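Local structure of erythromycin dehydratase (Saccharopolyspora erythraea, 3EL6) at residues Pro38-Ala43 with Val83-Ala88; Leu58-Gln63 with Leu107-Ala112; Met118-Pro123 with Arg129-His134; Ala234-Leu239 with Val267-Thr272. The protein probably removes water from a beta-hydroxyacyl intermediate during erythromycin assembly, acting as the dehydratase domain of a modular polyketide synthase. All blocks are in the same frame, centred on the assembly; numbering follows the deposited sequence.

Contact 1: Pro38-Ala43 with Val83-Ala88; sequences PLLLAA and VDLALA
Leu39 and Leu85 mark the closest backbone approach, with 8.0 Å between Leu39 CA and Leu85 CA, so the two segments meet through side chains alone. Pro38-Ala43 is a turn running into a strand at Leu40, while Val83-Ala88 is regular helix throughout. Leu85 CD2 is the methyl that does the work: it lies 3.8 Å from Leu40 CD2 and equally close to Leu40 CG, and its looser second neighbour is Leu39 CB, at 4.3 Å. The Leu40 and Leu85 side chains run antiparallel, flank to flank. In Leu40, CG stands anti to the carbonyl carbon (chi1 -66°), which carries the isobutyl group over to the helix. The polar tie lies beside this greasy patch. His37 is hydrogen-bonded through ND1 to Leu39 N and through NE2 to Asp84 OD2, while Phe225 N donates to Asp84 OD1, so the carboxylate is held from both oxygens. Leu41 and Ala42 together pair with the single residue Thr55, a classic beta bulge, and their side chains pack on Ala29 and Leu30 of the second subunit. A central helix wrapped by a curved antiparallel sheet defines the hotdog; here Leu85 on helix 79-93 meets strand 40-45 in the double hotdog's first half.

Contact 2: Leu58-Gln63 with Leu107-Ala112; sequences LSTDEQ and LVLAGA
Thr60 and Leu109 meet methyl to methyl, Thr60 CG2 lying 4.1 Å from Leu109 CD1 where the two side chains pass each other. The other branch of the same leucine, Leu109 CD2, comes to 4.5 Å from the carbonyl oxygen Leu58 O. A second apolar pair, Leu58 CD2 with Leu107 CD1 at 4.3 Å, continues the patch inward. All of this is loose van der Waals contact between two loops. What shapes the first loop is a compact set of bonds around Ser59. Ser59 OG accepts from Glu62 N at 3.3 Å, an ST motif, and Ser59 O from Gln63 N at 2.8 Å. The Gln63 side chain folds back in return: Gln63 OE1 takes Ser59 N at 3.1 Å in a nearly straight bond (168°), with the donor tilted slightly from the carbonyl plane. In Thr60 the methyl CG2 is anti to the carbonyl carbon, which turns it to Leu109. Leu58 ends strand 52-58 and pairs through its backbone with Ala114. Leu107 and Leu109 bond to Val77 and Thr75 through their backbones, and both rest on Ala114, so the patch sits beside strands 74-75 and 114-123.

Contact 3: Met118-Pro123 with Arg129-His134; sequences MSVGAP and RTIDVH
Met118, Val120, Ile131 and Val133 form the close-packed half of this antiparallel hairpin, all on one sheet face. Ile131 CD1 touches both Val120 CG2, at 3.9 Å, and Met118 SD, at 4.0 Å, while Met118 CG lies alongside the methyls of Val133. Between their backbones the ladder is regular: Ser119 and Asp132 make a hydrogen-bonded pair, each N donating to the other's O, and Gly121 N donates to Thr130 O at 3.0 Å. Towards the turn lies the solvent side, with Ala122, Pro123 and Thr130 exposed, where a water oxygen lies 2.7 Å from Ala122 O, to which it donates, and accepts from Thr130 N at 2.8 Å. Here Arg129 bridges, its CG anti to the carbonyl carbon (chi1 -55°) and its chain extended past Val120, with Arg129 CD 3.5 Å from Val120 CG1. Arg129 NH1 donates to Gly121 O at 2.9 Å (164°), with that oxygen in the guanidinium plane, and also bonds to His49 O; Pro123 covers one face. On the other sheet face, Ser119 packs on Val46 of the second subunit, and Asp132 OD1 bonds to Thr152 OG1. Strands 52-58 and 148-156 flank the hairpin, and Met118 and Ile131 lie against helix 79-93.

Contact 4: Ala234-Leu239 with Val267-Thr272; sequences AQTLSL and VRVVAT. With SO4 (sulfate ion), chain B.
Thr236 touches Val269 and Ala271 across this contact, and the two flat groups, the Arg268 guanidinium and the Gln235 amide, lie outside that meeting point. The setting is the second hotdog, whose helix 227-235 is wrapped by strands including 266-273. At the guanidinium edge sits a sulfate, probably from the crystallisation liquor, its sulfur in the plane: Arg268 NH1 donates to sulfate O2 at 2.9 Å (172°) and Arg268 NH2 to sulfate O1 at 3.1 Å, a two-pronged grip. Trp169 makes a cation-pi contact with the same guanidinium. The Gln235 amide is fixed by Tyr183 OH at OE1 and by Phe197 O and Asp231 OD2 at NE2; Asp231 and Gln235 fit the DxxxQ sequence of this dehydratase family. The backbones come nearest where Thr236 CA lies 6.8 Å from Ala271 CA. A chi1 of 64° swings Thr236 OG1 to 3.7 Å from Ala271 CB, and Thr236 CG2 reaches Val269 CG1 at 4.0 Å. Buried among carbons, that hydroxyl is satisfied by a hydrogen bond to Val233 O. Gln235 O takes two donors from one serine: Ser238 N at 2.9 Å, and Ser238 OG, also at 2.9 Å, almost in line with the carbonyl (163°).

Contacts 1 and 4 are the buried ones; each packs a helical segment, or its continuation, against residues of or next to a strand, but in different halves of the fold: their centres are 24 Å apart, on opposite sides of the chain's centre. Contact 1 is leucine on leucine, contact 4 a threonine against small aliphatic groups. Contacts 2 and 3 are partly buried: contact 3 is held by strand pairing, contact 2 by sparse apolar touches between loops, one of them braced by its own bonds. Contact 1 touches both: Leu39 packs on Leu58 and Gln63 of contact 2, and Leu85, on helix 79-93, meets Met118 of contact 3. Contacts 1 and 3 also reach the second subunit, unlike contacts 2 and 4.

Contact 1: Pro38-Ala43 with Val83-Ala88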
loop_
_atom_site.group_PDB
_atom_site.type_symbol
_atom_site.label_atom_id
_atom_site.label_comp_id
_atom_site.label_asym_id
_atom_site.label_seq_id
_atom_site.Cartn_x
_atom_site.Cartn_y
_atom_site.Cartn_z
ATOM N N PRO A 38 7.368 16.145 7.385
ATOM C CA PRO A 38 7.540 17.173 6.327
ATOM C C PRO A 38 7.763 16.656 4.894
ATOM O O PRO A 38 7.410 17.372 3.932
ATOM C CB PRO A 38 8.810 17.923 6.766
ATOM C CG PRO A 38 8.912 17.691 8.233
ATOM C CD PRO A 38 8.295 16.323 8.513
ATOM N N LEU A 39 8.381 15.481 4.734
ATOM C CA LEU A 39 8.687 14.939 3.406
ATOM C C LEU A 39 7.598 13.971 2.891
ATOM O O LEU A 39 7.601 13.583 1.723
ATOM C CB LEU A 39 10.101 14.348 3.327
ATOM C CG LEU A 39 11.199 15.240 3.895
ATOM C CD1 LEU A 39 12.566 14.523 3.829
ATOM C CD2 LEU A 39 11.245 16.603 3.152
ATOM N N LEU A 40 6.634 13.648 3.727
ATOM C CA LEU A 40 5.630 12.655 3.333
ATOM C C LEU A 40 4.328 13.325 2.955
ATOM O O LEU A 40 4.034 14.448 3.412
ATOM C CB LEU A 40 5.364 11.621 4.430
ATOM C CG LEU A 40 6.588 10.754 4.687
ATOM C CD1 LEU A 40 6.264 9.759 5.809
ATOM C CD2 LEU A 40 7.046 10.060 3.344
ATOM N N LEU A 41 3.561 12.627 2.126
ATOM C CA LEU A 41 2.326 13.163 1.589
ATOM C C LEU A 41 1.129 12.351 2.064
ATOM O O LEU A 41 0.149 12.919 2.572
ATOM C CB LEU A 41 2.395 13.130 0.048
ATOM C CG LEU A 41 3.424 14.095 -0.572
ATOM C CD1 LEU A 41 3.668 13.682 -2.049
ATOM C CD2 LEU A 41 2.934 15.524 -0.389
ATOM N N ALA A 42 1.184 11.030 1.906
ATOM C CA ALA A 42 0.081 10.195 2.331
ATOM C C ALA A 42 0.600 8.883 2.881
ATOM O O ALA A 42 1.731 8.452 2.541
ATOM C CB ALA A 42 -0.789 9.869 1.135
ATOM N N ALA A 43 -0.215 8.259 3.717
ATOM C CA ALA A 43 0.081 6.924 4.169
ATOM C C ALA A 43 -1.176 6.055 3.931
ATOM O O ALA A 43 -2.337 6.542 4.064
ATOM C CB ALA A 43 0.464 6.932 5.617
ATOM N N VAL A 83 17.144 7.409 6.687
ATOM C CA VAL A 83 17.078 6.841 8.053
ATOM C C VAL A 83 15.934 7.520 8.834
ATOM O O VAL A 83 15.114 6.878 9.512
ATOM C CB VAL A 83 18.439 7.023 8.803
ATOM C CG1 VAL A 83 18.342 6.683 10.362
ATOM C CG2 VAL A 83 19.533 6.231 8.090
ATOM N N ASP A 84 15.834 8.841 8.735
ATOM C CA ASP A 84 14.763 9.553 9.466
ATOM C C ASP A 84 13.406 9.119 8.922
ATOM O O ASP A 84 12.484 8.844 9.660
ATOM C CB ASP A 84 14.958 11.106 9.301
ATOM C CG ASP A 84 13.684 11.872 9.651
ATOM O OD1 ASP A 84 13.222 11.804 10.829
ATOM O OD2 ASP A 84 13.088 12.472 8.724
ATOM N N LEU A 85 13.303 8.971 7.601
ATOM C CA LEU A 85 11.990 8.571 7.040
ATOM C C LEU A 85 11.631 7.156 7.535
ATOM O O LEU A 85 10.498 6.885 7.832
ATOM C CB LEU A 85 12.067 8.585 5.503
ATOM C CG LEU A 85 11.822 9.998 4.903
ATOM C CD1 LEU A 85 12.219 9.907 3.465
ATOM C CD2 LEU A 85 10.391 10.464 5.044
ATOM N N ALA A 86 12.617 6.275 7.619
ATOM C CA ALA A 86 12.353 4.898 8.087
ATOM C C ALA A 86 11.959 4.869 9.557
ATOM O O ALA A 86 11.109 4.092 9.941
ATOM C CB ALA A 86 13.619 4.005 7.852
ATOM N N LEU A 87 12.555 5.718 10.386
ATOM C CA LEU A 87 12.130 5.842 11.780
ATOM C C LEU A 87 10.686 6.356 11.884
ATOM O O LEU A 87 9.936 5.947 12.783
ATOM C CB LEU A 87 13.111 6.800 12.528
ATOM C CG LEU A 87 14.510 6.204 12.761
ATOM C CD1 LEU A 87 15.472 7.359 13.216
ATOM C CD2 LEU A 87 14.446 5.121 13.902
ATOM N N ALA A 88 10.314 7.263 10.980
ATOM C CA ALA A 88 8.957 7.858 10.966
ATOM C C ALA A 88 7.980 6.764 10.583
ATOM O O ALA A 88 6.898 6.649 11.182
ATOM C CB ALA A 88 8.866 8.984 9.935
#

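Contact 2: Leu58-Gln63 with Leu107-Ala112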
loop_
_atom_site.group_PDB
_atom_site.type_symbol
_atom_site.label_atom_id
_atom_site.label_comp_id
_atom_site.label_asym_id
_atom_site.label_seq_id
_atom_site.Cartn_x
_atom_site.Cartn_y
_atom_site.Cartn_z
ATOM N N LEU A 58 10.770 14.951 -2.324
ATOM C CA LEU A 58 11.903 15.782 -1.877
ATOM C C LEU A 58 12.165 16.772 -3.007
ATOM O O LEU A 58 12.168 16.387 -4.174
ATOM C CB LEU A 58 13.166 14.919 -1.803
ATOM C CG LEU A 58 13.658 14.549 -0.422
ATOM C CD1 LEU A 58 12.506 14.516 0.536
ATOM C CD2 LEU A 58 14.375 13.249 -0.496
ATOM N N SER A 59 12.493 18.021 -2.682
ATOM C CA SER A 59 12.985 18.916 -3.729
ATOM C C SER A 59 13.728 20.078 -3.076
ATOM O O SER A 59 13.406 20.457 -1.965
ATOM C CB SER A 59 11.835 19.492 -4.518
ATOM O OG SER A 59 11.057 20.316 -3.666
ATOM N N THR A 60 14.732 20.604 -3.756
ATOM C CA THR A 60 15.444 21.780 -3.214
ATOM C C THR A 60 14.536 22.981 -3.023
ATOM O O THR A 60 14.770 23.819 -2.146
ATOM C CB THR A 60 16.645 22.119 -4.066
ATOM O OG1 THR A 60 16.215 22.264 -5.423
ATOM C CG2 THR A 60 17.630 20.998 -4.068
ATOM N N ASP A 61 13.452 23.085 -3.787
ATOM C CA ASP A 61 12.566 24.214 -3.588
ATOM C C ASP A 61 11.946 24.180 -2.231
ATOM O O ASP A 61 11.887 25.207 -1.545
ATOM C CB ASP A 61 11.446 24.297 -4.665
ATOM C CG ASP A 61 11.958 24.767 -6.021
ATOM O OD1 ASP A 61 13.110 25.273 -6.130
ATOM O OD2 ASP A 61 11.191 24.634 -7.004
ATOM N N GLU A 62 11.452 23.002 -1.825
ATOM C CA GLU A 62 10.824 22.869 -0.528
ATOM C C GLU A 62 11.849 22.672 0.608
ATOM O O GLU A 62 11.614 23.058 1.738
ATOM C CB GLU A 62 9.862 21.668 -0.532
ATOM C CG GLU A 62 8.654 21.858 -1.454
ATOM C CD GLU A 62 7.828 23.071 -1.056
ATOM O OE1 GLU A 62 7.429 23.883 -1.949
ATOM O OE2 GLU A 62 7.599 23.216 0.174
ATOM N N GLN A 63 12.967 22.044 0.315
ATOM C CA GLN A 63 13.984 21.814 1.367
ATOM C C GLN A 63 15.338 22.341 0.868
ATOM O O GLN A 63 16.153 21.614 0.299
ATOM C CB GLN A 63 14.072 20.311 1.648
ATOM C CG GLN A 63 12.863 19.690 2.345
ATOM C CD GLN A 63 11.767 19.228 1.373
ATOM O OE1 GLN A 63 12.045 18.602 0.328
ATOM N NE2 GLN A 63 10.519 19.504 1.730
ATOM N N LEU A 107 20.663 8.900 -3.541
ATOM C CA LEU A 107 19.706 9.473 -4.434
ATOM C C LEU A 107 20.414 10.713 -4.983
ATOM O O LEU A 107 20.916 11.540 -4.215
ATOM C CB LEU A 107 18.497 9.876 -3.608
ATOM C CG LEU A 107 17.063 9.753 -4.110
ATOM C CD1 LEU A 107 16.045 10.189 -3.054
ATOM C CD2 LEU A 107 16.875 10.493 -5.420
ATOM N N VAL A 108 20.466 10.839 -6.297
ATOM C CA VAL A 108 21.039 12.019 -6.914
ATOM C C VAL A 108 19.935 12.991 -7.259
ATOM O O VAL A 108 19.026 12.666 -8.040
ATOM C CB VAL A 108 21.820 11.685 -8.196
ATOM C CG1 VAL A 108 22.369 12.940 -8.785
ATOM C CG2 VAL A 108 22.952 10.739 -7.884
ATOM N N LEU A 109 19.994 14.190 -6.679
ATOM C CA LEU A 109 18.906 15.143 -6.868
ATOM C C LEU A 109 19.093 15.941 -8.135
ATOM O O LEU A 109 20.088 16.672 -8.317
ATOM C CB LEU A 109 18.695 16.078 -5.673
ATOM C CG LEU A 109 17.568 15.731 -4.710
ATOM C CD1 LEU A 109 17.230 16.968 -3.856
ATOM C CD2 LEU A 109 16.320 15.225 -5.437
ATOM N N ALA A 110 18.091 15.747 -8.987
ATOM C CA ALA A 110 17.974 16.268 -10.324
ATOM C C ALA A 110 16.935 17.359 -10.234
ATOM O O ALA A 110 15.791 17.099 -9.795
ATOM C CB ALA A 110 17.460 15.160 -11.253
ATOM N N GLY A 111 17.330 18.562 -10.652
ATOM C CA GLY A 111 16.504 19.760 -10.487
ATOM C C GLY A 111 15.022 19.510 -10.315
ATOM O O GLY A 111 14.359 20.230 -9.579
ATOM N N ALA A 112 14.491 18.495 -10.983
ATOM C CA ALA A 112 13.051 18.204 -10.912
ATOM C C ALA A 112 12.542 17.658 -9.562
ATOM O O ALA A 112 11.340 17.520 -9.380
ATOM C CB ALA A 112 12.642 17.243 -12.032
#

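Contact 3: Met118-Pro123 with Arg129-His134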
loop_
_atom_site.group_PDB
_atom_site.type_symbol
_atom_site.label_atom_id
_atom_site.label_comp_id
_atom_site.label_asym_id
_atom_site.label_seq_id
_atom_site.Cartn_x
_atom_site.Cartn_y
_atom_site.Cartn_z
ATOM N N MET A 118 7.953 4.396 0.635
ATOM C CA MET A 118 8.422 3.419 1.596
ATOM C C MET A 118 7.331 2.369 1.760
ATOM O O MET A 118 6.170 2.722 1.801
ATOM C CB MET A 118 8.687 4.058 2.975
ATOM C CG MET A 118 9.901 4.926 3.021
ATOM S SD MET A 118 10.048 5.380 4.738
ATOM C CE MET A 118 8.647 6.499 4.963
ATOM N N SER A 119 7.706 1.096 1.750
ATOM C CA SER A 119 6.751 -0.004 1.945
ATOM C C SER A 119 7.176 -0.782 3.156
ATOM O O SER A 119 8.329 -1.198 3.226
ATOM C CB SER A 119 6.774 -1.002 0.758
ATOM O OG SER A 119 6.741 -0.291 -0.474
ATOM N N VAL A 120 6.236 -0.997 4.077
ATOM C CA VAL A 120 6.477 -1.841 5.257
ATOM C C VAL A 120 5.627 -3.121 5.126
ATOM O O VAL A 120 4.418 -3.042 4.914
ATOM C CB VAL A 120 6.108 -1.092 6.515
ATOM C CG1 VAL A 120 6.268 -2.013 7.784
ATOM C CG2 VAL A 120 7.054 0.163 6.645
ATOM N N GLY A 121 6.246 -4.272 5.226
ATOM C CA GLY A 121 5.515 -5.523 4.924
ATOM C C GLY A 121 4.994 -6.200 6.143
ATOM O O GLY A 121 4.916 -5.601 7.218
ATOM N N ALA A 122 4.693 -7.495 5.991
ATOM C CA ALA A 122 4.059 -8.307 7.041
ATOM C C ALA A 122 5.093 -8.653 8.106
ATOM O O ALA A 122 6.280 -8.723 7.812
ATOM C CB ALA A 122 3.539 -9.630 6.387
ATOM N N PRO A 123 4.652 -8.891 9.334
ATOM C CA PRO A 123 5.574 -9.249 10.414
ATOM C C PRO A 123 6.119 -10.651 10.257
ATOM O O PRO A 123 5.413 -11.546 9.755
ATOM C CB PRO A 123 4.726 -9.063 11.672
ATOM C CG PRO A 123 3.302 -9.342 11.195
ATOM C CD PRO A 123 3.253 -8.752 9.778
ATOM N N ARG A 129 9.410 -6.286 10.915
ATOM C CA ARG A 129 8.950 -6.116 9.551
ATOM C C ARG A 129 10.062 -5.586 8.650
ATOM O O ARG A 129 10.944 -4.832 9.108
ATOM C CB ARG A 129 7.778 -5.126 9.482
ATOM C CG ARG A 129 6.580 -5.447 10.356
ATOM C CD ARG A 129 5.496 -4.346 10.252
ATOM N NE ARG A 129 4.395 -4.601 11.156
ATOM C CZ ARG A 129 3.285 -5.256 10.795
ATOM N NH1 ARG A 129 3.101 -5.691 9.534
ATOM N NH2 ARG A 129 2.337 -5.484 11.683
ATOM N N THR A 130 10.011 -5.951 7.365
ATOM C CA THR A 130 10.905 -5.373 6.381
ATOM C C THR A 130 10.416 -4.019 5.933
ATOM O O THR A 130 9.206 -3.792 5.731
ATOM C CB THR A 130 11.084 -6.336 5.172
ATOM O OG1 THR A 130 11.709 -7.542 5.633
ATOM C CG2 THR A 130 11.942 -5.654 4.095
ATOM N N ILE A 131 11.346 -3.094 5.731
ATOM C CA ILE A 131 10.969 -1.837 5.126
ATOM C C ILE A 131 11.856 -1.637 3.864
ATOM O O ILE A 131 13.061 -1.885 3.872
ATOM C CB ILE A 131 11.170 -0.628 6.132
ATOM C CG1 ILE A 131 10.844 0.712 5.460
ATOM C CG2 ILE A 131 12.595 -0.688 6.696
ATOM C CD1 ILE A 131 10.561 1.848 6.461
ATOM N N ASP A 132 11.230 -1.231 2.783
ATOM C CA ASP A 132 11.950 -0.942 1.534
ATOM C C ASP A 132 11.797 0.506 1.209
ATOM O O ASP A 132 10.725 1.107 1.416
ATOM C CB ASP A 132 11.394 -1.796 0.378
ATOM C CG ASP A 132 11.738 -3.263 0.534
ATOM O OD1 ASP A 132 12.923 -3.614 0.813
ATOM O OD2 ASP A 132 10.807 -4.094 0.430
ATOM N N VAL A 133 12.846 1.117 0.656
ATOM C CA VAL A 133 12.687 2.502 0.290
ATOM C C VAL A 133 13.030 2.695 -1.177
ATOM O O VAL A 133 14.123 2.326 -1.588
ATOM C CB VAL A 133 13.605 3.439 1.157
ATOM C CG1 VAL A 133 13.280 4.912 0.836
ATOM C CG2 VAL A 133 13.396 3.092 2.669
ATOM N N HIS A 134 12.121 3.296 -1.921
ATOM C CA HIS A 134 12.302 3.535 -3.363
ATOM C C HIS A 134 12.216 5.013 -3.643
ATOM O O HIS A 134 11.546 5.789 -2.930
ATOM C CB HIS A 134 11.248 2.779 -4.221
ATOM C CG HIS A 134 11.444 1.280 -4.266
ATOM N ND1 HIS A 134 11.092 0.454 -3.222
ATOM C CD2 HIS A 134 11.924 0.461 -5.239
ATOM C CE1 HIS A 134 11.396 -0.798 -3.524
ATOM N NE2 HIS A 134 11.908 -0.818 -4.742
HETATM O O HOH W 1 7.990 -7.463 6.214
#

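Contact 4: Ala234-Leu239 with Val267-Thr272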
loop_
_atom_site.group_PDB
_atom_site.type_symbol
_atom_site.label_atom_id
_atom_site.label_comp_id
_atom_site.label_asym_id
_atom_site.label_seq_id
_atom_site.Cartn_x
_atom_site.Cartn_y
_atom_site.Cartn_z
ATOM N N ALA A 234 26.292 11.770 12.364
ATOM C CA ALA A 234 27.161 10.870 11.627
ATOM C C ALA A 234 28.475 11.515 11.234
ATOM O O ALA A 234 29.521 10.832 11.076
ATOM C CB ALA A 234 26.411 10.337 10.356
ATOM N N GLN A 235 28.455 12.834 11.048
ATOM C CA GLN A 235 29.730 13.526 10.749
ATOM C C GLN A 235 30.786 13.345 11.833
ATOM O O GLN A 235 31.956 13.496 11.544
ATOM C CB GLN A 235 29.530 15.009 10.465
ATOM C CG GLN A 235 28.890 15.351 9.117
ATOM C CD GLN A 235 28.663 16.859 9.051
ATOM O OE1 GLN A 235 29.524 17.614 9.499
ATOM N NE2 GLN A 235 27.470 17.296 8.586
ATOM N N THR A 236 30.378 13.000 13.050
ATOM C CA THR A 236 31.370 12.846 14.097
ATOM C C THR A 236 32.369 11.736 13.731
ATOM O O THR A 236 33.497 11.702 14.265
ATOM C CB THR A 236 30.763 12.605 15.463
ATOM O OG1 THR A 236 30.061 11.355 15.448
ATOM C CG2 THR A 236 29.746 13.743 15.850
ATOM N N LEU A 237 31.971 10.799 12.848
ATOM C CA LEU A 237 32.882 9.720 12.479
ATOM C C LEU A 237 34.111 10.252 11.757
ATOM O O LEU A 237 35.160 9.583 11.734
ATOM C CB LEU A 237 32.196 8.655 11.601
ATOM C CG LEU A 237 31.505 7.522 12.419
ATOM C CD1 LEU A 237 30.453 8.023 13.340
ATOM C CD2 LEU A 237 30.909 6.387 11.490
ATOM N N SER A 238 34.002 11.435 11.152
ATOM C CA SER A 238 35.142 12.023 10.471
ATOM C C SER A 238 36.217 12.551 11.438
ATOM O O SER A 238 37.352 12.808 11.018
ATOM C CB SER A 238 34.698 13.138 9.514
ATOM O OG SER A 238 34.378 14.338 10.233
ATOM N N LEU A 239 35.879 12.682 12.714
ATOM C CA LEU A 239 36.785 13.283 13.702
ATOM C C LEU A 239 37.671 12.264 14.432
ATOM O O LEU A 239 38.568 12.647 15.197
ATOM C CB LEU A 239 35.984 14.066 14.742
ATOM C CG LEU A 239 35.127 15.218 14.196
ATOM C CD1 LEU A 239 34.326 15.875 15.321
ATOM C CD2 LEU A 239 36.004 16.232 13.460
ATOM N N VAL A 267 21.981 18.578 20.253
ATOM C CA VAL A 267 22.276 17.326 20.951
ATOM C C VAL A 267 23.769 17.261 21.276
ATOM O O VAL A 267 24.560 18.064 20.776
ATOM C CB VAL A 267 21.885 16.093 20.071
ATOM C CG1 VAL A 267 20.319 16.081 19.876
ATOM C CG2 VAL A 267 22.689 16.087 18.737
ATOM N N ARG A 268 24.148 16.316 22.145
ATOM C CA ARG A 268 25.540 15.974 22.359
ATOM C C ARG A 268 25.739 14.536 21.873
ATOM O O ARG A 268 24.849 13.706 22.024
ATOM C CB ARG A 268 25.851 16.046 23.860
ATOM C CG ARG A 268 25.671 17.480 24.464
ATOM C CD ARG A 268 25.729 17.536 26.025
ATOM N NE ARG A 268 25.917 18.946 26.394
ATOM C CZ ARG A 268 26.109 19.416 27.632
ATOM N NH1 ARG A 268 26.123 18.607 28.683
ATOM N NH2 ARG A 268 26.292 20.720 27.803
ATOM N N VAL A 269 26.873 14.248 21.312
ATOM C CA VAL A 269 27.114 12.944 20.690
ATOM C C VAL A 269 28.397 12.360 21.287
ATOM O O VAL A 269 29.425 13.050 21.397
ATOM C CB VAL A 269 27.330 13.120 19.224
ATOM C CG1 VAL A 269 27.567 11.754 18.527
ATOM C CG2 VAL A 269 26.123 13.866 18.618
ATOM N N VAL A 270 28.338 11.097 21.686
ATOM C CA VAL A 270 29.568 10.361 21.991
ATOM C C VAL A 270 29.703 9.250 20.947
ATOM O O VAL A 270 28.758 8.415 20.794
ATOM C CB VAL A 270 29.472 9.717 23.378
ATOM C CG1 VAL A 270 30.762 8.942 23.636
ATOM C CG2 VAL A 270 29.174 10.805 24.485
ATOM N N ALA A 271 30.792 9.266 20.182
ATOM C CA ALA A 271 31.011 8.252 19.152
ATOM C C ALA A 271 32.131 7.353 19.656
ATOM O O ALA A 271 33.200 7.836 20.040
ATOM C CB ALA A 271 31.396 8.866 17.851
ATOM N N THR A 272 31.881 6.046 19.670
ATOM C CA THR A 272 32.888 5.080 20.139
ATOM C C THR A 272 33.215 4.011 19.066
ATOM O O THR A 272 32.338 3.585 18.310
ATOM C CB THR A 272 32.444 4.479 21.508
ATOM O OG1 THR A 272 31.116 3.967 21.402
ATOM C CG2 THR A 272 32.305 5.556 22.534
HETATM S S SO4 B . 26.613 20.991 31.671
HETATM O O1 SO4 B . 27.057 21.831 30.555
HETATM O O2 SO4 B . 26.794 19.564 31.367
HETATM O O3 SO4 B . 27.384 21.341 32.871
HETATM O O4 SO4 B . 25.194 21.262 31.934
#